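Local coordinates for probable receptor YhhM (Klebsiella variicola At-22, PDB 3Q6C), which is of unknown function, belongs to the DUF2500 (YhhM-like) family, and folds as a small, strongly bent antiparallel sheet with one short helix, at residues Arg12-Asn17 against Arg34-Phe39; Val6-Lys11 against Leu60-Arg65; Phe50-Pro55 against Thr73-Phe78; Leu1-Val6 against Arg65-Tyr70. All blocks are in the same frame, centred on the assembly; numbering follows the deposited sequence.

Contact 1: residues Arg12-Asn17 against Arg34-Phe39; sequences REKVIN and RYEASF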
# COMPACT_ATOMS: atom_id res chain seq x y z
N ARG A 12 -7.41 -0.86 4.99
CA ARG A 12 -8.53 -1.58 5.55
C ARG A 12 -8.03 -2.80 6.29
O ARG A 12 -7.12 -3.49 5.84
CB ARG A 12 -9.50 -2.02 4.45
CG ARG A 12 -10.79 -2.63 4.99
CD ARG A 12 -11.71 -3.12 3.87
NE ARG A 12 -11.12 -4.22 3.11
CZ ARG A 12 -11.71 -4.81 2.07
NH1 ARG A 12 -12.91 -4.41 1.66
NH2 ARG A 12 -11.09 -5.80 1.43
N GLU A 13 -8.61 -3.02 7.46
CA GLU A 13 -8.29 -4.17 8.29
C GLU A 13 -9.60 -4.96 8.27
O GLU A 13 -10.66 -4.41 8.52
CB GLU A 13 -7.97 -3.74 9.71
CG GLU A 13 -7.06 -4.69 10.46
CD GLU A 13 -6.75 -4.21 11.86
OE1 GLU A 13 -6.86 -2.99 12.11
OE2 GLU A 13 -6.37 -5.05 12.71
N LYS A 14 -9.51 -6.24 7.94
CA LYS A 14 -10.69 -7.07 7.83
C LYS A 14 -10.47 -8.43 8.47
O LYS A 14 -9.37 -8.98 8.43
CB LYS A 14 -11.04 -7.22 6.35
CG LYS A 14 -12.16 -8.18 6.04
CD LYS A 14 -12.55 -8.09 4.57
CE LYS A 14 -11.40 -8.49 3.65
NZ LYS A 14 -11.74 -8.25 2.22
N VAL A 15 -11.52 -8.98 9.06
CA VAL A 15 -11.43 -10.29 9.69
C VAL A 15 -12.07 -11.35 8.80
O VAL A 15 -13.12 -11.12 8.23
CB VAL A 15 -12.14 -10.29 11.04
CG1 VAL A 15 -13.59 -9.90 10.86
CG2 VAL A 15 -12.01 -11.65 11.69
N ILE A 16 -11.41 -12.50 8.69
CA ILE A 16 -11.90 -13.61 7.87
C ILE A 16 -11.79 -14.96 8.60
O ILE A 16 -11.47 -15.00 9.79
CB ILE A 16 -11.13 -13.70 6.55
CG1 ILE A 16 -9.65 -13.99 6.83
CG2 ILE A 16 -11.28 -12.42 5.76
CD1 ILE A 16 -8.83 -14.23 5.58
N ASN A 17 -12.06 -16.05 7.88
CA ASN A 17 -11.98 -17.38 8.47
C ASN A 17 -11.12 -18.33 7.63
O ASN A 17 -10.27 -19.04 8.16
CB ASN A 17 -13.40 -17.97 8.64
CG ASN A 17 -13.98 -18.50 7.34
OD1 ASN A 17 -13.87 -17.87 6.28
ND2 ASN A 17 -14.63 -19.66 7.41
N ARG A 34 -6.93 -9.89 7.83
CA ARG A 34 -6.44 -9.57 6.50
C ARG A 34 -6.17 -8.08 6.40
O ARG A 34 -6.98 -7.27 6.86
CB ARG A 34 -7.46 -9.96 5.44
CG ARG A 34 -6.92 -9.84 4.02
CD ARG A 34 -7.98 -10.22 3.00
NE ARG A 34 -7.41 -10.49 1.69
CZ ARG A 34 -6.51 -11.44 1.44
NH1 ARG A 34 -6.06 -12.21 2.42
NH2 ARG A 34 -6.06 -11.61 0.20
N TYR A 35 -5.05 -7.72 5.80
CA TYR A 35 -4.70 -6.31 5.66
C TYR A 35 -4.55 -5.90 4.21
O TYR A 35 -4.02 -6.64 3.38
CB TYR A 35 -3.41 -6.01 6.43
CG TYR A 35 -3.43 -6.46 7.88
CD1 TYR A 35 -3.07 -7.76 8.23
CD2 TYR A 35 -3.78 -5.58 8.89
CE1 TYR A 35 -3.05 -8.16 9.57
CE2 TYR A 35 -3.77 -5.97 10.23
CZ TYR A 35 -3.41 -7.26 10.56
OH TYR A 35 -3.38 -7.64 11.89
N GLU A 36 -5.04 -4.70 3.89
CA GLU A 36 -4.98 -4.16 2.54
C GLU A 36 -4.69 -2.66 2.53
O GLU A 36 -5.22 -1.90 3.34
CB GLU A 36 -6.31 -4.42 1.82
CG GLU A 36 -6.57 -5.86 1.43
CD GLU A 36 -8.00 -6.11 0.94
OE1 GLU A 36 -8.55 -5.27 0.20
OE2 GLU A 36 -8.58 -7.15 1.30
N ALA A 37 -3.84 -2.24 1.60
CA ALA A 37 -3.51 -0.83 1.47
C ALA A 37 -3.72 -0.44 0.02
O ALA A 37 -3.37 -1.19 -0.90
CB ALA A 37 -2.08 -0.59 1.86
N SER A 38 -4.30 0.73 -0.20
CA SER A 38 -4.52 1.19 -1.56
C SER A 38 -3.61 2.35 -1.87
O SER A 38 -3.42 3.24 -1.05
CB SER A 38 -5.98 1.61 -1.77
OG SER A 38 -6.82 0.48 -1.83
N PHE A 39 -3.04 2.33 -3.07
CA PHE A 39 -2.17 3.40 -3.52
C PHE A 39 -2.78 4.05 -4.74
O PHE A 39 -3.33 3.37 -5.63
CB PHE A 39 -0.80 2.82 -3.83
CG PHE A 39 -0.12 2.24 -2.63
CD1 PHE A 39 0.63 3.06 -1.79
CD2 PHE A 39 -0.28 0.89 -2.31
CE1 PHE A 39 1.22 2.53 -0.63
CE2 PHE A 39 0.30 0.36 -1.16
CZ PHE A 39 1.05 1.18 -0.31
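Arg12 and Glu36 reach each other from a cross-strand pair by different first torsions: CG of Arg12 is anti to its backbone N (chi1 -172°), while CG of Glu36 lies beside its own (chi1 -72°). The two side chains then run alongside, pointing the same way. A bend at chi3 swings NE of Arg12 out of the line of its chain, and NH2 comes to the carboxylate, 2.9 Å from Glu36 OE1 and equally far from OE2. The planes of guanidinium and carboxylate are 71° apart, so this is no flat two-pronged pairing; the bond that NH2 makes to OE2 is weak in geometry but forms a salt bridge. On the same face, Lys14 crosses towards Glu36 and places NZ 3.5 Å from OE2, a second, weak bridge. Arg34, paired with Lys14, lies beside it, its CD 3.9 Å from Lys14 CE, and brings NE to 3.6 Å from Glu36 OE2. Glu13 and Tyr35 occupy the other face, where Glu13 CG rests 3.5 Å from Tyr35 CE2. Between the two faces, strands 12-15 and 34-39 are joined as an antiparallel pair by two reciprocal couples of backbone bonds, Arg12 with Glu36 and Lys14 with Arg34; Arg34 N to Lys14 O is 2.7 Å. Strand 48-52 flanks 34-39 on its other edge. Three basic side chains thus gather round one carboxylate at the protein surface, though the modelled tips of Arg12 and Lys14 are too close for their exact positions to be trusted. Such surroundings may favour the ionised form of Glu36.

Contact 2: residues Val6-Lys11 against Leu60-Arg65; sequences VIVSNK and LSVGDR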
# COMPACT_ATOMS: atom_id res chain seq x y z
N VAL A 6 3.03 7.64 -5.73
CA VAL A 6 1.61 7.58 -5.42
C VAL A 6 1.35 8.12 -4.04
O VAL A 6 2.28 8.49 -3.31
CB VAL A 6 1.08 6.13 -5.44
CG1 VAL A 6 1.46 5.44 -6.74
CG2 VAL A 6 1.62 5.38 -4.24
N ILE A 7 0.07 8.16 -3.68
CA ILE A 7 -0.32 8.59 -2.36
C ILE A 7 -0.99 7.38 -1.73
O ILE A 7 -1.57 6.55 -2.43
CB ILE A 7 -1.30 9.78 -2.41
CG1 ILE A 7 -1.53 10.31 -0.99
CG2 ILE A 7 -2.62 9.36 -3.01
CD1 ILE A 7 -2.38 11.57 -0.93
N VAL A 8 -0.89 7.27 -0.41
CA VAL A 8 -1.51 6.16 0.30
C VAL A 8 -3.01 6.40 0.44
O VAL A 8 -3.48 7.00 1.41
CB VAL A 8 -0.88 5.97 1.68
CG1 VAL A 8 -1.52 4.80 2.40
CG2 VAL A 8 0.62 5.72 1.53
N SER A 9 -3.75 5.95 -0.58
CA SER A 9 -5.20 6.08 -0.68
C SER A 9 -5.93 5.76 0.60
O SER A 9 -6.53 6.64 1.22
CB SER A 9 -5.75 5.14 -1.75
OG SER A 9 -5.72 5.73 -3.03
N ASN A 10 -5.90 4.49 0.99
CA ASN A 10 -6.58 4.05 2.19
C ASN A 10 -6.07 2.72 2.68
O ASN A 10 -5.34 2.03 1.97
CB ASN A 10 -8.09 3.94 1.94
CG ASN A 10 -8.45 2.70 1.14
OD1 ASN A 10 -8.00 2.54 0.01
ND2 ASN A 10 -9.26 1.82 1.73
N LYS A 11 -6.48 2.37 3.89
CA LYS A 11 -6.10 1.12 4.54
C LYS A 11 -7.32 0.45 5.16
O LYS A 11 -8.17 1.10 5.77
CB LYS A 11 -5.06 1.40 5.63
CG LYS A 11 -3.64 1.59 5.12
CD LYS A 11 -2.72 2.18 6.19
CE LYS A 11 -2.64 1.32 7.45
NZ LYS A 11 -1.95 2.06 8.55
N LEU A 60 2.68 1.79 7.16
CA LEU A 60 2.14 2.80 6.24
C LEU A 60 1.25 3.81 6.94
O LEU A 60 0.67 3.54 7.99
CB LEU A 60 1.31 2.13 5.15
CG LEU A 60 1.98 1.23 4.13
CD1 LEU A 60 0.94 0.81 3.11
CD2 LEU A 60 3.13 1.96 3.44
N SER A 61 1.13 4.98 6.32
CA SER A 61 0.30 6.05 6.85
C SER A 61 -0.63 6.62 5.78
O SER A 61 -0.18 7.27 4.85
CB SER A 61 1.16 7.17 7.43
OG SER A 61 1.74 6.76 8.65
N VAL A 62 -1.92 6.37 5.93
CA VAL A 62 -2.88 6.87 4.97
C VAL A 62 -2.65 8.36 4.79
O VAL A 62 -2.68 9.11 5.76
CB VAL A 62 -4.32 6.63 5.44
CG1 VAL A 62 -5.29 7.33 4.50
CG2 VAL A 62 -4.60 5.13 5.48
N GLY A 63 -2.42 8.77 3.55
CA GLY A 63 -2.19 10.18 3.30
C GLY A 63 -0.79 10.50 2.80
O GLY A 63 -0.60 11.48 2.09
N ASP A 64 0.18 9.69 3.19
CA ASP A 64 1.55 9.90 2.75
C ASP A 64 1.67 9.68 1.25
O ASP A 64 0.95 8.88 0.67
CB ASP A 64 2.48 8.93 3.47
CG ASP A 64 2.92 9.45 4.81
OD1 ASP A 64 2.22 10.31 5.39
OD2 ASP A 64 3.98 8.98 5.30
N ARG A 65 2.57 10.43 0.62
CA ARG A 65 2.80 10.26 -0.80
C ARG A 65 4.28 9.94 -0.94
O ARG A 65 5.11 10.49 -0.22
CB ARG A 65 2.44 11.52 -1.60
CG ARG A 65 3.13 12.78 -1.17
CD ARG A 65 2.80 13.92 -2.12
NE ARG A 65 1.36 14.07 -2.35
CZ ARG A 65 0.46 14.33 -1.41
NH1 ARG A 65 0.84 14.47 -0.14
NH2 ARG A 65 -0.83 14.46 -1.73
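Lys11 lies against Val62, the two side chains sliding past each other in opposite directions. From its base outward, Lys11 CB meets Val62 CG2 at 3.8 Å, CG follows the same methyl, and CD passes it at 3.6 Å. There the chain bends at chi3, carrying CE towards the carbonyl of Leu60. NZ finishes 3.1 Å from Leu60 O in a hydrogen bond, approaching from well above the carbonyl plane, 48° out of it; the ammonium also makes a cation-pi contact with Tyr57. Further along, the type II turn Ser61-Asp64 is tied to the strand by its backbone: Val8 N donates to Asp64 O (2.7 Å) and Gly63 N to Val8 O (3.0 Å). Gly63 takes the positive phi of such a turn, 115°, which suits glycine. Val8, the centre of an inverse gamma turn, drops CG1 onto Val62 CA at 3.6 Å, while Ile7 CG1 lies over one face of the Arg65 guanidinium. The strand is kinked here, with Ser9 and Asn10 forming a classic beta bulge opposite Ser38. Backbone bonds hold Gly63 and Asp64, the lysine holds the carbonyl just before the turn, and aliphatic carbons fill in between; the lysine charge is probably eased by that carbonyl and the Tyr57 ring.

Contact 3: residues Phe50-Pro55 against Thr73-Phe78; sequences FRLDAP and TAFVAF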
# COMPACT_ATOMS: atom_id res chain seq x y z
N PHE A 50 -3.17 -3.66 -2.61
CA PHE A 50 -2.10 -4.60 -2.30
C PHE A 50 -2.36 -5.26 -0.95
O PHE A 50 -2.77 -4.60 0.02
CB PHE A 50 -0.77 -3.87 -2.25
CG PHE A 50 -0.22 -3.51 -3.60
CD1 PHE A 50 0.47 -4.45 -4.36
CD2 PHE A 50 -0.38 -2.22 -4.10
CE1 PHE A 50 1.00 -4.12 -5.59
CE2 PHE A 50 0.15 -1.87 -5.33
CZ PHE A 50 0.85 -2.82 -6.09
N ARG A 51 -2.13 -6.57 -0.88
CA ARG A 51 -2.30 -7.31 0.36
C ARG A 51 -0.98 -7.19 1.12
O ARG A 51 0.09 -7.30 0.53
CB ARG A 51 -2.57 -8.79 0.10
CG ARG A 51 -2.82 -9.55 1.37
CD ARG A 51 -2.50 -11.04 1.26
NE ARG A 51 -2.54 -11.66 2.59
CZ ARG A 51 -2.00 -12.83 2.89
NH1 ARG A 51 -1.36 -13.54 1.96
NH2 ARG A 51 -2.06 -13.29 4.13
N LEU A 52 -1.07 -6.96 2.42
CA LEU A 52 0.13 -6.83 3.25
C LEU A 52 -0.04 -7.63 4.54
O LEU A 52 -1.14 -8.08 4.87
CB LEU A 52 0.33 -5.36 3.64
CG LEU A 52 0.23 -4.26 2.61
CD1 LEU A 52 0.30 -2.91 3.29
CD2 LEU A 52 1.35 -4.41 1.62
N ASP A 53 1.06 -7.82 5.26
CA ASP A 53 0.95 -8.48 6.54
C ASP A 53 0.81 -7.30 7.50
O ASP A 53 0.92 -6.14 7.07
CB ASP A 53 2.18 -9.33 6.87
CG ASP A 53 3.47 -8.55 6.85
OD1 ASP A 53 3.44 -7.31 6.78
OD2 ASP A 53 4.53 -9.20 6.91
N ALA A 54 0.59 -7.56 8.77
CA ALA A 54 0.39 -6.49 9.73
C ALA A 54 1.57 -5.53 9.92
O ALA A 54 1.40 -4.31 9.88
CB ALA A 54 -0.02 -7.07 11.07
N PRO A 55 2.78 -6.06 10.13
CA PRO A 55 3.93 -5.15 10.32
C PRO A 55 4.08 -4.16 9.17
O PRO A 55 4.27 -2.97 9.38
CB PRO A 55 5.13 -6.11 10.41
CG PRO A 55 4.52 -7.40 10.87
CD PRO A 55 3.22 -7.47 10.11
N THR A 73 0.91 -7.60 -8.71
CA THR A 73 0.08 -7.30 -7.54
C THR A 73 0.82 -7.56 -6.24
O THR A 73 0.20 -7.64 -5.19
CB THR A 73 -1.20 -8.14 -7.53
OG1 THR A 73 -0.95 -9.42 -8.15
CG2 THR A 73 -2.32 -7.42 -8.26
N ALA A 74 2.14 -7.68 -6.31
CA ALA A 74 2.96 -7.93 -5.13
C ALA A 74 3.65 -6.66 -4.63
O ALA A 74 4.51 -6.10 -5.31
CB ALA A 74 4.02 -9.00 -5.43
N PHE A 75 3.25 -6.22 -3.45
CA PHE A 75 3.82 -5.03 -2.85
C PHE A 75 5.27 -5.33 -2.52
O PHE A 75 5.57 -6.33 -1.88
CB PHE A 75 3.03 -4.69 -1.58
CG PHE A 75 3.63 -3.58 -0.76
CD1 PHE A 75 4.67 -3.84 0.12
CD2 PHE A 75 3.16 -2.28 -0.89
CE1 PHE A 75 5.25 -2.82 0.87
CE2 PHE A 75 3.74 -1.24 -0.15
CZ PHE A 75 4.79 -1.52 0.74
N VAL A 76 6.19 -4.47 -2.96
CA VAL A 76 7.59 -4.70 -2.65
C VAL A 76 8.08 -3.66 -1.65
O VAL A 76 8.99 -3.93 -0.88
CB VAL A 76 8.47 -4.67 -3.90
CG1 VAL A 76 9.94 -4.64 -3.51
CG2 VAL A 76 8.21 -5.90 -4.74
N ALA A 77 7.46 -2.48 -1.65
CA ALA A 77 7.84 -1.43 -0.72
C ALA A 77 7.22 -0.09 -1.03
O ALA A 77 6.78 0.17 -2.15
CB ALA A 77 9.35 -1.28 -0.69
N PHE A 78 7.15 0.76 -0.01
CA PHE A 78 6.64 2.10 -0.16
C PHE A 78 7.50 3.02 0.68
O PHE A 78 7.46 2.94 1.91
CB PHE A 78 5.21 2.26 0.31
CG PHE A 78 4.77 3.71 0.33
CD1 PHE A 78 4.35 4.34 -0.84
CD2 PHE A 78 4.86 4.46 1.51
CE1 PHE A 78 4.03 5.70 -0.85
CE2 PHE A 78 4.54 5.82 1.51
CZ PHE A 78 4.13 6.44 0.33
O HOH W 1 0.83 -7.57 -1.97
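The two outermost strands of the bent five-stranded sheet, 48-52 and 74-80, approach each other here, and the sheet curls so that they meet through side chains and one water, as in a partly closed barrel. The strand order 3-2-1-4-5, with a helix between the third and fourth strands, is consistent with an OB-like topology. No direct hydrogen bond joins the two segments, whose strands run at 67° to each other. Phe50, Leu52 and Phe75 carry the contact instead. Phe75 has CG anti to its backbone N (chi1 172°), which puts CG, the ring atom closest to Leu52 CD2, on that side. CD2 of Leu52 sits over one face of the ring, 3.8 Å from the centroid of Phe75, a CH-pi contact offset towards the rim near CG. Ala77 N lies over the opposite face, towards the rim. The Phe50 and Phe75 side chains cross at about a right angle, with Phe50 CD1 3.8 Å from Phe75 CB. The same CD1 lies 3.3 Å from Thr73 O, so the Phe50 ring also packs on the backbone just before the partner strand. One water bridges the two backbones: it donates to Arg51 O at 2.6 Å and to Thr73 O at 3.3 Å, and accepts from Phe75 N at 3.1 Å. Around this junction, Phe50 and Phe75 both touch Leu68 of strand 65-71, Leu52 packs on Ala37 of strand 33-41 and on Leu60, and Asp53, the N-cap residue, caps Gln56 N of helix 54-59.

Contact 4: residues Leu1-Val6 against Arg65-Tyr70; sequences LLQKRV and RGMLSY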
# COMPACT_ATOMS: atom_id res chain seq x y z
N LEU A 1 9.03 -5.35 -11.81
CA LEU A 1 9.81 -4.63 -10.76
C LEU A 1 9.89 -3.12 -11.01
O LEU A 1 10.98 -2.57 -11.21
CB LEU A 1 11.22 -5.22 -10.67
CG LEU A 1 12.02 -5.43 -11.96
CD1 LEU A 1 13.44 -5.88 -11.60
CD2 LEU A 1 11.35 -6.48 -12.86
N LEU A 2 8.73 -2.45 -10.97
CA LEU A 2 8.63 -1.01 -11.20
C LEU A 2 8.53 -0.15 -9.94
O LEU A 2 8.41 -0.66 -8.82
CB LEU A 2 7.41 -0.68 -12.06
CG LEU A 2 7.15 -1.35 -13.40
CD1 LEU A 2 8.42 -1.34 -14.21
CD2 LEU A 2 6.64 -2.76 -13.20
N GLN A 3 8.56 1.17 -10.16
CA GLN A 3 8.42 2.19 -9.13
C GLN A 3 7.49 3.27 -9.69
O GLN A 3 7.58 3.60 -10.87
CB GLN A 3 9.76 2.85 -8.80
CG GLN A 3 10.81 1.95 -8.20
CD GLN A 3 11.76 2.71 -7.29
OE1 GLN A 3 11.45 2.97 -6.13
NE2 GLN A 3 12.92 3.09 -7.82
N LYS A 4 6.61 3.80 -8.84
CA LYS A 4 5.67 4.85 -9.25
C LYS A 4 5.35 5.76 -8.05
O LYS A 4 5.22 5.27 -6.93
CB LYS A 4 4.38 4.23 -9.78
CG LYS A 4 3.42 5.22 -10.44
CD LYS A 4 2.12 4.54 -10.85
CE LYS A 4 1.12 5.49 -11.53
NZ LYS A 4 1.47 5.87 -12.93
N ARG A 5 5.24 7.06 -8.29
CA ARG A 5 4.93 7.99 -7.21
C ARG A 5 3.43 7.96 -6.96
O ARG A 5 2.63 8.21 -7.86
CB ARG A 5 5.34 9.42 -7.58
CG ARG A 5 6.79 9.56 -8.03
CD ARG A 5 7.30 10.99 -7.92
NE ARG A 5 7.51 11.36 -6.52
CZ ARG A 5 6.62 11.98 -5.75
NH1 ARG A 5 5.44 12.32 -6.25
NH2 ARG A 5 6.90 12.25 -4.48
N VAL A 6 3.03 7.64 -5.73
CA VAL A 6 1.61 7.58 -5.42
C VAL A 6 1.35 8.12 -4.04
O VAL A 6 2.28 8.49 -3.31
CB VAL A 6 1.08 6.13 -5.44
CG1 VAL A 6 1.46 5.44 -6.74
CG2 VAL A 6 1.62 5.38 -4.24
N ARG A 65 2.57 10.43 0.62
CA ARG A 65 2.80 10.26 -0.80
C ARG A 65 4.28 9.94 -0.94
O ARG A 65 5.11 10.49 -0.22
CB ARG A 65 2.44 11.52 -1.60
CG ARG A 65 3.13 12.78 -1.17
CD ARG A 65 2.80 13.92 -2.12
NE ARG A 65 1.36 14.07 -2.35
CZ ARG A 65 0.46 14.33 -1.41
NH1 ARG A 65 0.84 14.47 -0.14
NH2 ARG A 65 -0.83 14.46 -1.73
N GLY A 66 4.59 9.03 -1.84
CA GLY A 66 5.98 8.66 -2.02
C GLY A 66 6.17 7.69 -3.15
O GLY A 66 5.39 7.66 -4.11
N MSE A 67 7.22 6.88 -3.03
CA MSE A 67 7.57 5.90 -4.04
C MSE A 67 7.09 4.49 -3.69
O MSE A 67 7.44 3.95 -2.63
CB MSE A 67 9.09 5.88 -4.23
CG MSE A 67 9.56 5.42 -5.59
SE MSE A 67 9.01 6.62 -7.02
CE MSE A 67 9.95 8.21 -6.44
N LEU A 68 6.30 3.91 -4.58
CA LEU A 68 5.79 2.55 -4.39
C LEU A 68 6.53 1.58 -5.29
O LEU A 68 6.53 1.74 -6.51
CB LEU A 68 4.30 2.49 -4.75
CG LEU A 68 3.71 1.08 -4.81
CD1 LEU A 68 3.48 0.54 -3.41
CD2 LEU A 68 2.42 1.10 -5.57
N SER A 69 7.18 0.58 -4.70
CA SER A 69 7.90 -0.42 -5.47
C SER A 69 6.99 -1.62 -5.55
O SER A 69 6.43 -2.04 -4.54
CB SER A 69 9.20 -0.82 -4.78
OG SER A 69 10.08 0.29 -4.63
N TYR A 70 6.83 -2.17 -6.75
CA TYR A 70 5.95 -3.33 -6.90
C TYR A 70 6.21 -4.18 -8.13
O TYR A 70 6.67 -3.70 -9.16
CB TYR A 70 4.50 -2.87 -6.94
CG TYR A 70 4.17 -2.06 -8.17
CD1 TYR A 70 4.50 -0.70 -8.26
CD2 TYR A 70 3.55 -2.67 -9.27
CE1 TYR A 70 4.23 0.03 -9.42
CE2 TYR A 70 3.28 -1.95 -10.43
CZ TYR A 70 3.62 -0.60 -10.50
OH TYR A 70 3.36 0.08 -11.66
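Leu2 to Val6 pair with Gly66 to Tyr70 as neighbouring antiparallel strands of the bent sheet, strand 2-15 lying between 65-71 and 33-41. Backbone bonds come in three reciprocal couples, at the hydrogen-bonded pairs Leu2 with Tyr70, Lys4 with Leu68 and Val6 with Gly66. The couples are similar in length; Leu68 N to Lys4 O, for example, is 2.9 Å. Between them, at the non-hydrogen-bonded pairs, CA-H groups lean on carbonyls, as Gln3 CA does on Leu68 O at 3.3 Å. Apolar contacts on one face join Val6 CG2 to Leu68 CB at 4.0 Å, with Phe39 touching both residues from strand 33-41. At the other end of that face, CG of Tyr70 stands between its backbone N and carbonyl carbon (chi1 67°), and the ring reaches Leu2, with Tyr70 CZ 4.1 Å from Leu2 CB, while Lys4 CB meets its edge. On the opposite face, selenomethionine Met67 bends at chi2 and chi3 towards Arg5, and Gln3 crosses it at about a right angle with OE1 near Met67 CG. Charge pairs lie beyond the two segments, where Arg5 bridges to Glu42 through NH1 and to Asp81 through NH2. The aliphatic part of that arginine carries the contact with Met67, whose SE and CE both lie 3.8 Å from Arg5 CG.

Strand 2-15 threads contacts 1, 2 and 4, pairing with 33-41 at one end and 65-71 at the other, so contacts 1 and 4 lie on opposite sides of the chain's centre, about 20 Å between centres. Contact 2 falls between them and shares Val6 and Arg65 with contact 4. Contact 3 brings the sheet's outer strands together, its centre about 11 Å from that of contact 1 and 12 Å from that of contact 4. An apolar core links all four: Phe39 CD1 is 3.5 Å from Val6 CG2, Phe39 CD2 3.6 Å from Phe50 CD2, and Leu60 CD2 3.6 Å from Phe78 CD2.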